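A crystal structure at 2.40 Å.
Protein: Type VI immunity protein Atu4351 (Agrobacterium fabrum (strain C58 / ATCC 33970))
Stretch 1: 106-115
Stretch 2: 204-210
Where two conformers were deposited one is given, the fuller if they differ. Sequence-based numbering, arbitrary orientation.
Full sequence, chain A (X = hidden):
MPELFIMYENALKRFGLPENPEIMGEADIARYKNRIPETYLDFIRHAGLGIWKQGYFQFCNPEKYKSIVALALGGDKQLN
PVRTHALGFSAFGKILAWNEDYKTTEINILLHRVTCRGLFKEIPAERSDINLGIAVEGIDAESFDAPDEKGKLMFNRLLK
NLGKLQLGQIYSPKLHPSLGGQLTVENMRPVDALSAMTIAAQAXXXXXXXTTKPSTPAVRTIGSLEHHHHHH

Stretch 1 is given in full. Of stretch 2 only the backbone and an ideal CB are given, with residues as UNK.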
# COMPACT_ATOMS: atom_id res chain seq x y z
N GLU A 106 1.86 2.14 5.71
CA GLU A 106 2.05 1.01 4.82
C GLU A 106 1.39 -0.22 5.43
O GLU A 106 1.61 -0.54 6.60
CB GLU A 106 3.54 0.74 4.54
CG GLU A 106 4.32 1.91 3.86
CD GLU A 106 5.80 1.58 3.57
OE1 GLU A 106 6.17 0.39 3.56
OE2 GLU A 106 6.61 2.52 3.34
N ILE A 107 0.57 -0.91 4.64
CA ILE A 107 -0.13 -2.11 5.08
C ILE A 107 0.38 -3.27 4.23
O ILE A 107 -0.01 -3.42 3.06
CB ILE A 107 -1.65 -1.97 4.97
CG1 ILE A 107 -2.15 -0.73 5.72
CG2 ILE A 107 -2.33 -3.19 5.53
CD1 ILE A 107 -3.69 -0.57 5.70
N ASN A 108 1.26 -4.08 4.81
CA ASN A 108 1.88 -5.19 4.10
C ASN A 108 0.95 -6.39 4.21
O ASN A 108 0.94 -7.11 5.21
CB ASN A 108 3.27 -5.48 4.67
CG ASN A 108 4.01 -6.55 3.90
OD1 ASN A 108 3.39 -7.46 3.33
ND2 ASN A 108 5.33 -6.46 3.87
N ILE A 109 0.16 -6.60 3.14
CA ILE A 109 -0.88 -7.64 3.12
C ILE A 109 -0.26 -9.04 3.10
O ILE A 109 -0.80 -9.98 3.70
CB ILE A 109 -1.78 -7.42 1.89
CG1 ILE A 109 -2.71 -6.23 2.11
CG2 ILE A 109 -2.55 -8.70 1.54
CD1 ILE A 109 -3.83 -6.51 3.06
N LEU A 110 0.84 -9.20 2.36
CA LEU A 110 1.46 -10.52 2.23
C LEU A 110 2.00 -11.01 3.57
O LEU A 110 1.78 -12.17 3.94
CB LEU A 110 2.59 -10.44 1.19
CG LEU A 110 3.35 -11.72 0.82
CD1 LEU A 110 2.38 -12.74 0.31
CD2 LEU A 110 4.46 -11.47 -0.23
N LEU A 111 2.70 -10.15 4.31
CA LEU A 111 3.41 -10.53 5.52
C LEU A 111 2.66 -10.17 6.80
O LEU A 111 3.13 -10.52 7.89
CB LEU A 111 4.80 -9.87 5.54
CG LEU A 111 5.73 -10.28 4.37
CD1 LEU A 111 7.16 -9.80 4.57
CD2 LEU A 111 5.67 -11.80 4.16
N HIS A 112 1.51 -9.50 6.69
CA HIS A 112 0.65 -9.13 7.82
C HIS A 112 1.35 -8.16 8.77
O HIS A 112 1.39 -8.37 9.98
CB HIS A 112 0.15 -10.36 8.57
CG HIS A 112 -1.03 -11.00 7.92
ND1 HIS A 112 -2.28 -11.03 8.50
CD2 HIS A 112 -1.17 -11.60 6.71
CE1 HIS A 112 -3.13 -11.64 7.70
NE2 HIS A 112 -2.48 -11.99 6.60
N ARG A 113 1.87 -7.07 8.20
CA ARG A 113 2.57 -6.05 8.96
C ARG A 113 2.02 -4.66 8.62
O ARG A 113 1.49 -4.43 7.53
CB ARG A 113 4.09 -6.12 8.71
CG ARG A 113 4.66 -7.50 9.02
CD ARG A 113 6.16 -7.62 8.74
NE ARG A 113 6.52 -9.04 8.80
CZ ARG A 113 7.68 -9.58 8.43
NH1 ARG A 113 8.68 -8.86 7.95
NH2 ARG A 113 7.82 -10.90 8.56
N VAL A 114 2.11 -3.75 9.58
CA VAL A 114 1.74 -2.35 9.38
C VAL A 114 2.90 -1.50 9.87
O VAL A 114 3.53 -1.82 10.88
CB VAL A 114 0.43 -1.98 10.12
CG1 VAL A 114 0.09 -0.50 9.89
CG2 VAL A 114 -0.73 -2.85 9.67
N THR A 115 3.17 -0.40 9.16
CA THR A 115 4.25 0.50 9.53
C THR A 115 3.82 1.96 9.44
O THR A 115 3.19 2.37 8.47
CB THR A 115 5.49 0.28 8.64
OG1 THR A 115 5.10 0.26 7.26
CG2 THR A 115 6.18 -1.03 8.99
N UNK A 204 -5.91 -13.89 9.94
CA UNK A 204 -4.95 -13.63 10.99
C UNK A 204 -4.71 -12.15 11.27
O UNK A 204 -5.14 -11.27 10.51
CB UNK A 204 -3.62 -14.30 10.63
N UNK A 205 -4.00 -11.86 12.36
CA UNK A 205 -3.79 -10.46 12.78
C UNK A 205 -2.62 -9.82 12.05
O UNK A 205 -1.86 -10.47 11.34
CB UNK A 205 -3.55 -10.39 14.29
N UNK A 206 -2.48 -8.51 12.28
CA UNK A 206 -1.38 -7.71 11.75
C UNK A 206 -0.54 -7.17 12.89
O UNK A 206 -1.07 -6.74 13.91
CB UNK A 206 -1.90 -6.56 10.88
N UNK A 207 0.77 -7.14 12.69
CA UNK A 207 1.68 -6.60 13.68
C UNK A 207 2.20 -5.24 13.24
O UNK A 207 2.71 -5.10 12.12
CB UNK A 207 2.84 -7.56 13.92
N UNK A 208 2.07 -4.25 14.13
CA UNK A 208 2.57 -2.91 13.89
C UNK A 208 4.04 -2.84 14.27
O UNK A 208 4.44 -3.30 15.34
CB UNK A 208 1.76 -1.88 14.67
N UNK A 209 4.85 -2.28 13.38
CA UNK A 209 6.28 -2.16 13.60
C UNK A 209 6.70 -0.70 13.62
O UNK A 209 6.13 0.15 12.93
CB UNK A 209 7.05 -2.92 12.52
N UNK A 210 7.74 -0.43 14.39
CA UNK A 210 8.32 0.91 14.53
C UNK A 210 9.57 0.96 13.66
O UNK A 210 10.62 0.43 14.04
CB UNK A 210 8.65 1.24 15.99

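Stretch 1 is a hairpin: strand 106-108 turns back through a loop into strand 113-115, and stretch 2 runs parallel to the second arm, leaving the first arm behind it.

Position 204 has phi 110° and psi 170°. Positive phi by itself favours glycine, although the ideal CB, directed toward stretch 1, lies 4.0 Å from CE1 of His112 and meets no severe overlap. The residue is Gly204, whose O sits near the edge of the His112 ring, 3.5 Å from CE1.

At position 205 the CB points away and finds nothing of stretch 1 within 5.5 Å, so many side chains would fit; phi of -84° admits proline. What matters here is the carbonyl, since ND1 of His112 donates a hydrogen bond to O of residue 205 at 2.9 Å. Pro205 fills the place, and this bond asks nothing of its side chain.

Position 206 is the most demanding. Its CB points sideways, 4.1 Å from CG2 of Val114, and around it stretch 1 offers Ile107, Ile109 and the ring of His112. A large apolar side chain would suit, leucine or methionine as well as an aromatic, but a flat ring could also stack on the imidazole. Phe206, with chi1 in m, does both: its ring forms an offset stack with His112, centroids 4.3 Å apart and planes at 25°, while CE2 approaches CG2 of Ile107 at 4.1 Å and CZ approaches CD1 of Ile109 at 4.2 Å.

At position 207 the backbone is extended and does the pairing: N donates to O of His112 at 3.0 Å, and O accepts from N of Val114 at 2.9 Å. The CB shares the sheet face of Arg113, where a beta-branched or polar residue would be comfortable. It is Thr207, a natural strand former.

Position 208 turns to the face of Val114, its bridge partner, so valine, isoleucine or leucine would all be reasonable. Leu208 reaches back toward stretch 1, bringing CD1 within 4.2 Å of CG1 of Val114.

Position 209 donates from N to O of Val114 at 2.9 Å, and its CB returns to the face of Arg113, 4.1 Å from CG2 of Thr115. Threonine or valine could pack there, but a long or aromatic side chain could also use the aliphatic part of Arg113. Tyr209 does so, with CE1 3.8 Å from CG of Arg113.

Position 210 points away, beyond the contact, and stretch 1 sets no preference. Asp210 instead uses OD1 for a hydrogen bond elsewhere in the structure.

Stretch 2, residues 204-210: GPFTLYD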
# COMPACT_ATOMS: atom_id res chain seq x y z
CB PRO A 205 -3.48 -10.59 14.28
CG PRO A 205 -2.83 -11.93 14.39
CD PRO A 205 -3.51 -12.82 13.36
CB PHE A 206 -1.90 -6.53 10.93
CG PHE A 206 -2.42 -6.91 9.59
CD1 PHE A 206 -3.63 -7.58 9.48
CD2 PHE A 206 -1.69 -6.61 8.45
CE1 PHE A 206 -4.11 -7.94 8.23
CE2 PHE A 206 -2.16 -6.98 7.21
CZ PHE A 206 -3.37 -7.64 7.09
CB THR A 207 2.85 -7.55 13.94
OG1 THR A 207 2.34 -8.73 14.58
CG2 THR A 207 3.87 -6.88 14.86
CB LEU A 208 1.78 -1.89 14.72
CG LEU A 208 2.30 -0.46 14.83
CD1 LEU A 208 2.17 0.26 13.50
CD2 LEU A 208 1.50 0.27 15.91
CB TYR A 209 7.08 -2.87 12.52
CG TYR A 209 7.12 -4.36 12.68
CD1 TYR A 209 6.04 -5.15 12.27
CD2 TYR A 209 8.23 -4.99 13.21
CE1 TYR A 209 6.09 -6.53 12.41
CE2 TYR A 209 8.29 -6.37 13.35
CZ TYR A 209 7.21 -7.13 12.95
OH TYR A 209 7.26 -8.50 13.09
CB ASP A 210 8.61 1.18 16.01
CG ASP A 210 9.17 2.57 16.26
OD1 ASP A 210 9.79 3.15 15.35
OD2 ASP A 210 9.00 3.07 17.40
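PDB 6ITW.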